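Local coordinates for RabGDI protein (Plasmodium falciparum 3D7, PDB 3P1W) that probably binds prenylated Rab GTPases in their GDP form, slowing nucleotide release and drawing them off membranes during vesicle transport, at residues 96-100 with 239-243; 104-108 with 456-460; 304-310 with 426-432. All coordinates share one frame. Where two conformers were deposited one is given. Residue numbers count along the deposited sequence, not the author numbering.

Contact 1: residues 96-100 with 239-243; sequences ILVGG and SISAF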
loop_
_atom_site.group_PDB
_atom_site.type_symbol
_atom_site.label_atom_id
_atom_site.label_comp_id
_atom_site.label_asym_id
_atom_site.label_seq_id
_atom_site.Cartn_x
_atom_site.Cartn_y
_atom_site.Cartn_z
ATOM N N ILE A 96 5.332 4.060 -0.689
ATOM C CA ILE A 96 6.101 3.095 -1.482
ATOM C C ILE A 96 7.515 2.949 -0.920
ATOM O O ILE A 96 8.232 3.939 -0.746
ATOM C CB ILE A 96 6.112 3.602 -2.931
ATOM C CG1 ILE A 96 4.683 3.582 -3.487
ATOM C CG2 ILE A 96 7.078 2.799 -3.828
ATOM C CD1 ILE A 96 4.478 4.544 -4.641
ATOM N N LEU A 97 7.903 1.717 -0.606
ATOM C CA LEU A 97 9.223 1.438 -0.064
ATOM C C LEU A 97 10.286 1.644 -1.159
ATOM O O LEU A 97 10.191 1.059 -2.250
ATOM C CB LEU A 97 9.274 0.006 0.489
ATOM C CG LEU A 97 10.526 -0.412 1.280
ATOM C CD1 LEU A 97 10.670 0.337 2.624
ATOM C CD2 LEU A 97 10.544 -1.928 1.526
ATOM N N VAL A 98 11.262 2.504 -0.873
ATOM C CA VAL A 98 12.327 2.844 -1.847
ATOM C C VAL A 98 12.960 1.594 -2.459
ATOM O O VAL A 98 13.175 1.540 -3.663
ATOM C CB VAL A 98 13.395 3.739 -1.218
ATOM C CG1 VAL A 98 14.637 3.895 -2.170
ATOM C CG2 VAL A 98 12.800 5.077 -0.905
ATOM N N GLY A 99 13.204 0.572 -1.646
ATOM C CA GLY A 99 13.846 -0.661 -2.126
ATOM C C GLY A 99 12.904 -1.778 -2.564
ATOM O O GLY A 99 13.348 -2.887 -2.876
ATOM N N GLY A 100 11.602 -1.501 -2.584
ATOM C CA GLY A 100 10.635 -2.512 -2.956
ATOM C C GLY A 100 10.510 -2.676 -4.463
ATOM O O GLY A 100 11.160 -1.974 -5.245
ATOM N N SER A 239 17.077 1.060 2.485
ATOM C CA SER A 239 16.147 1.963 1.808
ATOM C C SER A 239 16.154 3.403 2.331
ATOM O O SER A 239 15.760 4.313 1.603
ATOM C CB SER A 239 14.718 1.394 1.867
ATOM O OG SER A 239 14.633 0.135 1.201
ATOM N N ILE A 240 16.579 3.594 3.582
ATOM C CA ILE A 240 16.658 4.925 4.189
ATOM C C ILE A 240 17.711 5.802 3.521
ATOM O O ILE A 240 17.510 7.006 3.351
ATOM C CB ILE A 240 16.985 4.860 5.700
ATOM C CG1 ILE A 240 15.700 4.773 6.523
ATOM C CG2 ILE A 240 17.751 6.095 6.131
ATOM C CD1 ILE A 240 15.823 5.379 7.907
ATOM N N SER A 241 18.815 5.189 3.115
ATOM C CA SER A 241 19.998 5.928 2.651
ATOM C C SER A 241 19.721 6.824 1.435
ATOM O O SER A 241 20.363 7.868 1.290
ATOM C CB SER A 241 21.151 4.963 2.346
ATOM O OG SER A 241 20.951 4.322 1.103
ATOM N N ALA A 242 18.769 6.425 0.589
ATOM C CA ALA A 242 18.351 7.239 -0.562
ATOM C C ALA A 242 17.996 8.673 -0.122
ATOM O O ALA A 242 18.675 9.625 -0.525
ATOM C CB ALA A 242 17.183 6.596 -1.276
ATOM N N PHE A 243 16.985 8.816 0.742
ATOM C CA PHE A 243 16.481 10.130 1.159
ATOM C C PHE A 243 16.665 10.446 2.652
ATOM O O PHE A 243 16.252 11.504 3.112
ATOM C CB PHE A 243 14.993 10.252 0.805
ATOM C CG PHE A 243 14.683 10.029 -0.659
ATOM C CD1 PHE A 243 14.491 11.108 -1.519
ATOM C CD2 PHE A 243 14.573 8.746 -1.177
ATOM C CE1 PHE A 243 14.201 10.903 -2.876
ATOM C CE2 PHE A 243 14.291 8.538 -2.518
ATOM C CZ PHE A 243 14.095 9.611 -3.369
#
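Strand 96-97 runs into a type I beta turn, L97 to G100, whose convex tip leans against the C-terminal end of helix 226-243. The turn is closed by its own backbone bond, G100 N to L97 O at 2.9 Å. I96 lies too far back to take part. L97 starts the contact modestly: its CA-to-CB bond points sideways, yet L97 CG still comes within 4.1 Å of S239 OG. V98, the first corner residue of the turn, supplies most of the interface from this side. Its CB lies 3.7 Å from S239 O, while its two methyl groups diverge, V98 CG1 meeting A242 CB at 3.8 Å and V98 CG2 meeting F243 CD2 at 4.1 Å. The valine sits in a shallow notch formed by the carbonyl of S239, the methyl of A242 and the ring of F243. At G99 the backbones draw closest, with CA 5.3 Å from the CA of S239. G99 N makes a weak hydrogen bond to S239 OG, 3.2 Å long and bent to 121°, secondary to the bond between this hydroxyl and L235 O one turn earlier in the helix. A beta carbon at G99 would fall 2.6 Å from S239 OG, so the tight approach depends on the missing side chain. I96 pairs through the backbone with I249 of strand 248-251, and V98 with P247 just before that strand; F243 also touches I249 and, on strand 117-129, V119. The end of helix 226-243 packs against the margin of the mixed sheet, at the turn that leads from strand 96-97 into helix 101-108.

Contact 2: residues 104-108 with 456-460; sequences KILKK and QKLNF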
loop_
_atom_site.group_PDB
_atom_site.type_symbol
_atom_site.label_atom_id
_atom_site.label_comp_id
_atom_site.label_asym_id
_atom_site.label_seq_id
_atom_site.Cartn_x
_atom_site.Cartn_y
_atom_site.Cartn_z
ATOM N N LYS A 104 10.994 -0.856 -8.731
ATOM C CA LYS A 104 11.691 -1.575 -9.803
ATOM C C LYS A 104 10.820 -1.655 -11.052
ATOM O O LYS A 104 11.303 -1.466 -12.164
ATOM C CB LYS A 104 12.115 -2.981 -9.349
ATOM C CG LYS A 104 13.133 -2.974 -8.230
ATOM C CD LYS A 104 13.439 -4.373 -7.696
ATOM C CE LYS A 104 14.457 -4.292 -6.571
ATOM N NZ LYS A 104 14.970 -5.608 -6.115
ATOM N N ILE A 105 9.530 -1.922 -10.857
ATOM C CA ILE A 105 8.565 -1.967 -11.947
ATOM C C ILE A 105 8.444 -0.628 -12.650
ATOM O O ILE A 105 8.413 -0.578 -13.888
ATOM C CB ILE A 105 7.177 -2.412 -11.460
ATOM C CG1 ILE A 105 7.189 -3.898 -11.136
ATOM C CG2 ILE A 105 6.119 -2.144 -12.505
ATOM C CD1 ILE A 105 5.944 -4.355 -10.342
ATOM N N LEU A 106 8.390 0.453 -11.878
ATOM C CA LEU A 106 8.283 1.782 -12.465
ATOM C C LEU A 106 9.557 2.138 -13.231
ATOM O O LEU A 106 9.488 2.864 -14.211
ATOM C CB LEU A 106 8.001 2.851 -11.401
ATOM C CG LEU A 106 6.629 2.775 -10.737
ATOM C CD1 LEU A 106 6.595 3.590 -9.465
ATOM C CD2 LEU A 106 5.534 3.222 -11.680
ATOM N N LYS A 107 10.712 1.651 -12.764
ATOM C CA LYS A 107 11.974 1.863 -13.478
ATOM C C LYS A 107 11.937 1.123 -14.806
ATOM O O LYS A 107 12.164 1.717 -15.868
ATOM C CB LYS A 107 13.176 1.361 -12.661
ATOM C CG LYS A 107 13.385 2.059 -11.310
ATOM C CD LYS A 107 14.535 3.035 -11.310
ATOM C CE LYS A 107 14.802 3.590 -9.923
ATOM N NZ LYS A 107 15.898 4.619 -9.981
ATOM N N LYS A 108 11.658 -0.175 -14.744
ATOM C CA LYS A 108 11.611 -1.020 -15.935
ATOM C C LYS A 108 10.696 -0.465 -17.030
ATOM O O LYS A 108 11.075 -0.434 -18.207
ATOM C CB LYS A 108 11.162 -2.435 -15.559
ATOM C CG LYS A 108 10.887 -3.347 -16.755
ATOM C CD LYS A 108 10.379 -4.711 -16.318
ATOM C CE LYS A 108 11.496 -5.572 -15.738
ATOM N NZ LYS A 108 12.471 -5.954 -16.780
ATOM N N GLN A 456 5.905 -17.240 -15.775
ATOM C CA GLN A 456 7.262 -16.842 -15.416
ATOM C C GLN A 456 7.219 -15.617 -14.511
ATOM O O GLN A 456 6.517 -14.647 -14.811
ATOM C CB GLN A 456 8.043 -16.495 -16.680
ATOM C CG GLN A 456 7.492 -15.250 -17.378
ATOM C CD GLN A 456 8.018 -15.049 -18.773
ATOM O OE1 GLN A 456 8.083 -15.984 -19.583
ATOM N NE2 GLN A 456 8.376 -13.798 -19.082
ATOM N N LYS A 457 7.975 -15.660 -13.417
ATOM C CA LYS A 457 8.102 -14.501 -12.532
ATOM C C LYS A 457 8.732 -13.349 -13.301
ATOM O O LYS A 457 9.479 -13.560 -14.257
ATOM C CB LYS A 457 8.955 -14.833 -11.298
ATOM C CG LYS A 457 8.366 -15.934 -10.407
ATOM C CD LYS A 457 9.031 -15.993 -9.034
ATOM C CE LYS A 457 8.071 -16.545 -7.983
ATOM N NZ LYS A 457 8.623 -16.407 -6.616
ATOM N N LEU A 458 8.394 -12.133 -12.895
ATOM C CA LEU A 458 9.006 -10.935 -13.434
ATOM C C LEU A 458 10.436 -10.896 -12.900
ATOM O O LEU A 458 10.671 -11.198 -11.723
ATOM C CB LEU A 458 8.205 -9.706 -12.984
ATOM C CG LEU A 458 8.458 -8.357 -13.649
ATOM C CD1 LEU A 458 8.094 -8.387 -15.125
ATOM C CD2 LEU A 458 7.675 -7.258 -12.916
ATOM N N ASN A 459 11.388 -10.559 -13.768
ATOM C CA ASN A 459 12.806 -10.539 -13.407
ATOM C C ASN A 459 13.310 -9.104 -13.273
ATOM O O ASN A 459 12.987 -8.250 -14.105
ATOM C CB ASN A 459 13.632 -11.286 -14.468
ATOM C CG ASN A 459 15.120 -11.331 -14.136
ATOM O OD1 ASN A 459 15.510 -11.330 -12.968
ATOM N ND2 ASN A 459 15.953 -11.365 -15.167
ATOM N N PHE A 460 14.095 -8.857 -12.223
ATOM C CA PHE A 460 14.753 -7.565 -12.002
ATOM C C PHE A 460 16.268 -7.737 -11.930
ATOM O O PHE A 460 16.986 -7.386 -12.866
ATOM C CB PHE A 460 14.274 -6.935 -10.696
ATOM C CG PHE A 460 12.788 -6.747 -10.622
ATOM C CD1 PHE A 460 12.146 -5.865 -11.485
ATOM C CD2 PHE A 460 12.034 -7.442 -9.688
ATOM C CE1 PHE A 460 10.775 -5.681 -11.421
ATOM C CE2 PHE A 460 10.663 -7.262 -9.613
ATOM C CZ PHE A 460 10.030 -6.380 -10.485
#
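Apolar and CH-pi contacts join the last turn of helix 101-108 to the extended chain that follows helix 440-454; the two segments share no hydrogen bond. The most directional interaction is a CH-pi contact, in which K104 CB stands over one face of the F460 ring, 3.8 Å from its centroid and 23° off the normal. Purely apolar contacts centre on I105. Its CG1 meets L458 CD2 at 3.8 Å and also F460 CZ at 3.8 Å, this time at the ring edge, so that F460 is held on a face by one helical residue and on its rim by the next. One helical turn beyond K104, K108 adds van der Waals contacts through its aliphatic chain: K108 CE lies 3.5 Å from N459 O and 4.3 Å from F460 CD1. The amino group of K108 stays beside the tail, but its hydrogen bond is to the hydroxyl of Y42. Deeper down, I105 and L458 both reach L38 of helix 30-41, with L446 and L447 of helix 440-454 completing the apolar seam. F460 is the last modelled residue, so the ordered C-terminus ends on this helix. The tail packs between helix 101-108 and helices 30-41 and 440-454, the latter two flanking the sheet of a Rossmann-like fold such as Rab GDI proteins share with FAD-dependent enzymes.

Contact 3: residues 304-310 with 426-432; sequences DKVICDP and NIFVTSS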
loop_
_atom_site.group_PDB
_atom_site.type_symbol
_atom_site.label_atom_id
_atom_site.label_comp_id
_atom_site.label_asym_id
_atom_site.label_seq_id
_atom_site.Cartn_x
_atom_site.Cartn_y
_atom_site.Cartn_z
ATOM N N ASP A 304 -7.444 -12.924 -25.642
ATOM C CA ASP A 304 -6.997 -14.218 -25.114
ATOM C C ASP A 304 -7.037 -14.224 -23.584
ATOM O O ASP A 304 -7.184 -15.287 -22.969
ATOM C CB ASP A 304 -5.572 -14.529 -25.597
ATOM C CG ASP A 304 -5.482 -14.639 -27.110
ATOM O OD1 ASP A 304 -6.445 -15.130 -27.736
ATOM O OD2 ASP A 304 -4.453 -14.227 -27.673
ATOM N N LYS A 305 -6.889 -13.047 -22.979
ATOM C CA LYS A 305 -6.962 -12.914 -21.524
ATOM C C LYS A 305 -7.609 -11.619 -21.108
ATOM O O LYS A 305 -7.590 -10.631 -21.845
ATOM C CB LYS A 305 -5.550 -12.999 -20.904
ATOM C CG LYS A 305 -4.771 -14.284 -21.288
ATOM C CD LYS A 305 -3.392 -14.337 -20.660
ATOM C CE LYS A 305 -2.520 -15.464 -21.213
ATOM N NZ LYS A 305 -3.167 -16.818 -21.192
ATOM N N VAL A 306 -8.131 -11.610 -19.879
ATOM C CA VAL A 306 -8.654 -10.401 -19.290
ATOM C C VAL A 306 -8.002 -10.212 -17.906
ATOM O O VAL A 306 -7.771 -11.183 -17.191
ATOM C CB VAL A 306 -10.192 -10.475 -19.125
ATOM C CG1 VAL A 306 -10.732 -9.356 -18.218
ATOM C CG2 VAL A 306 -10.893 -10.421 -20.467
ATOM N N ILE A 307 -7.700 -8.966 -17.559
ATOM C CA ILE A 307 -7.333 -8.603 -16.163
ATOM C C ILE A 307 -8.351 -7.603 -15.724
ATOM O O ILE A 307 -8.629 -6.647 -16.450
ATOM C CB ILE A 307 -5.921 -7.997 -16.074
ATOM C CG1 ILE A 307 -4.862 -8.995 -16.523
ATOM C CG2 ILE A 307 -5.610 -7.531 -14.620
ATOM C CD1 ILE A 307 -3.525 -8.308 -16.917
ATOM N N CYS A 308 -8.940 -7.789 -14.542
ATOM C CA CYS A 308 -9.913 -6.831 -14.088
ATOM C C CYS A 308 -9.991 -6.791 -12.586
ATOM O O CYS A 308 -9.523 -7.694 -11.916
ATOM C CB CYS A 308 -11.284 -7.160 -14.668
ATOM S SG CYS A 308 -12.007 -8.730 -14.151
ATOM N N ASP A 309 -10.592 -5.735 -12.073
ATOM C CA ASP A 309 -10.872 -5.673 -10.633
ATOM C C ASP A 309 -12.196 -6.391 -10.316
ATOM O O ASP A 309 -12.959 -6.727 -11.233
ATOM C CB ASP A 309 -10.790 -4.232 -10.144
ATOM C CG ASP A 309 -11.948 -3.377 -10.565
ATOM O OD1 ASP A 309 -13.062 -3.544 -10.030
ATOM O OD2 ASP A 309 -11.707 -2.459 -11.357
ATOM N N PRO A 310 -12.483 -6.638 -9.029
ATOM C CA PRO A 310 -13.637 -7.427 -8.668
ATOM C C PRO A 310 -14.986 -6.865 -9.143
ATOM O O PRO A 310 -15.933 -7.642 -9.363
ATOM C CB PRO A 310 -13.546 -7.500 -7.119
ATOM C CG PRO A 310 -12.119 -7.397 -6.838
ATOM C CD PRO A 310 -11.636 -6.347 -7.849
ATOM N N ASN A 426 -9.060 -17.792 -18.009
ATOM C CA ASN A 426 -8.184 -16.669 -18.406
ATOM C C ASN A 426 -8.710 -15.274 -18.038
ATOM O O ASN A 426 -8.318 -14.267 -18.657
ATOM C CB ASN A 426 -7.829 -16.738 -19.897
ATOM C CG ASN A 426 -6.851 -17.848 -20.197
ATOM O OD1 ASN A 426 -5.885 -18.019 -19.462
ATOM N ND2 ASN A 426 -7.080 -18.593 -21.285
ATOM N N ILE A 427 -9.545 -15.216 -16.993
ATOM C CA ILE A 427 -9.986 -13.951 -16.430
ATOM C C ILE A 427 -9.286 -13.827 -15.073
ATOM O O ILE A 427 -9.622 -14.561 -14.129
ATOM C CB ILE A 427 -11.507 -13.868 -16.263
ATOM C CG1 ILE A 427 -12.206 -14.032 -17.626
ATOM C CG2 ILE A 427 -11.912 -12.517 -15.645
ATOM C CD1 ILE A 427 -13.693 -14.195 -17.517
ATOM N N PHE A 428 -8.285 -12.947 -15.025
ATOM C CA PHE A 428 -7.426 -12.779 -13.841
ATOM C C PHE A 428 -7.944 -11.582 -13.098
ATOM O O PHE A 428 -7.974 -10.489 -13.667
ATOM C CB PHE A 428 -5.974 -12.525 -14.259
ATOM C CG PHE A 428 -5.325 -13.700 -14.928
ATOM C CD1 PHE A 428 -4.481 -14.534 -14.220
ATOM C CD2 PHE A 428 -5.606 -14.001 -16.260
ATOM C CE1 PHE A 428 -3.898 -15.633 -14.834
ATOM C CE2 PHE A 428 -5.031 -15.119 -16.887
ATOM C CZ PHE A 428 -4.171 -15.932 -16.162
ATOM N N VAL A 429 -8.359 -11.794 -11.851
ATOM C CA VAL A 429 -9.004 -10.762 -11.048
ATOM C C VAL A 429 -8.049 -10.258 -9.963
ATOM O O VAL A 429 -7.488 -11.044 -9.213
ATOM C CB VAL A 429 -10.326 -11.257 -10.413
ATOM C CG1 VAL A 429 -11.018 -10.135 -9.686
ATOM C CG2 VAL A 429 -11.296 -11.807 -11.518
ATOM N N THR A 430 -7.844 -8.951 -9.917
ATOM C CA THR A 430 -7.030 -8.336 -8.840
ATOM C C THR A 430 -7.796 -8.383 -7.514
ATOM O O THR A 430 -9.023 -8.245 -7.481
ATOM C CB THR A 430 -6.611 -6.902 -9.172
ATOM O OG1 THR A 430 -7.754 -6.096 -9.466
ATOM C CG2 THR A 430 -5.615 -6.870 -10.345
ATOM N N SER A 431 -7.070 -8.584 -6.423
ATOM C CA SER A 431 -7.662 -8.498 -5.089
ATOM C C SER A 431 -7.972 -7.050 -4.712
ATOM O O SER A 431 -7.381 -6.086 -5.233
ATOM C CB SER A 431 -6.739 -9.177 -4.049
ATOM O OG SER A 431 -5.531 -8.453 -3.910
ATOM N N SER A 432 -8.895 -6.867 -3.784
ATOM C CA SER A 432 -9.187 -5.537 -3.291
ATOM C C SER A 432 -7.978 -5.020 -2.520
ATOM O O SER A 432 -7.226 -5.819 -1.973
ATOM C CB SER A 432 -10.388 -5.561 -2.368
ATOM O OG SER A 432 -11.479 -6.217 -2.988
HETATM O O HOH W 1 -9.167 -17.472 -23.136
#
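The axes of the short parallel strands 305-308 and 427-429 approach to 4.7 Å, with 17° between their directions, and a regular ladder of four backbone hydrogen bonds, from V306 N to N426 O (2.9 Å) at one end to T430 N to C308 O (2.9 Å) at the other, sets the side chains in register. On one face, the C308 sulfur fills the hollow between two branched neighbours, with SG 4.1 Å from both I427 CG2 and V429 CG2; V306 CG1 extends this surface to I427 CG2 at 4.2 Å. I307 and F428 project from the other face, where I307 CG1 rests 4.3 Å from F428 CB and the F428 ring turns its edge to V306 O. I307 also fits beside T430, CG2 to CG2 at 4.3 Å, while T430 OG1 hydrogen-bonds to E32. K305 lies alongside, its CD 4.2 Å from F428 CE2, and its NZ makes a weak hydrogen bond to N426 OD1 (3.4 Å). Beside it, a water bridges D304 O and N426 ND2. At the far end the P310 ring packs over the end of the strand pair, its CG 4.1 Å from V429 CG1 and its CD 3.3 Å from T430 O. Strand 305-308 is flanked within the sheet by 427-429 and 20-26, pairing with the latter through K305 and I307. Helix 30-41 covers I307 through L35 and L39, helix 440-454 covers F428 through L453, and V313 packs against C308 and V429 on the opposite face.

Contact 3 is the most buried of the three and has the regular backbone bonding of a parallel sheet, whereas contacts 1 and 2 lie at the surface and depend mainly on apolar side chains; contact 1 adds one weak bond, contact 2 none. The first segments of contacts 1 and 2 are consecutive, strand 96-97 leading into helix 101-108; the two contacts cross along the chain and touch where G99 O lies 4.1 Å from K104 CE. Contacts 2 and 3, about 20 Å apart between centres, do not touch, but helices 30-41 and 440-454 pack against both. Contacts 1 and 3 are about 30 Å apart between centres, and their strands belong to different sheets.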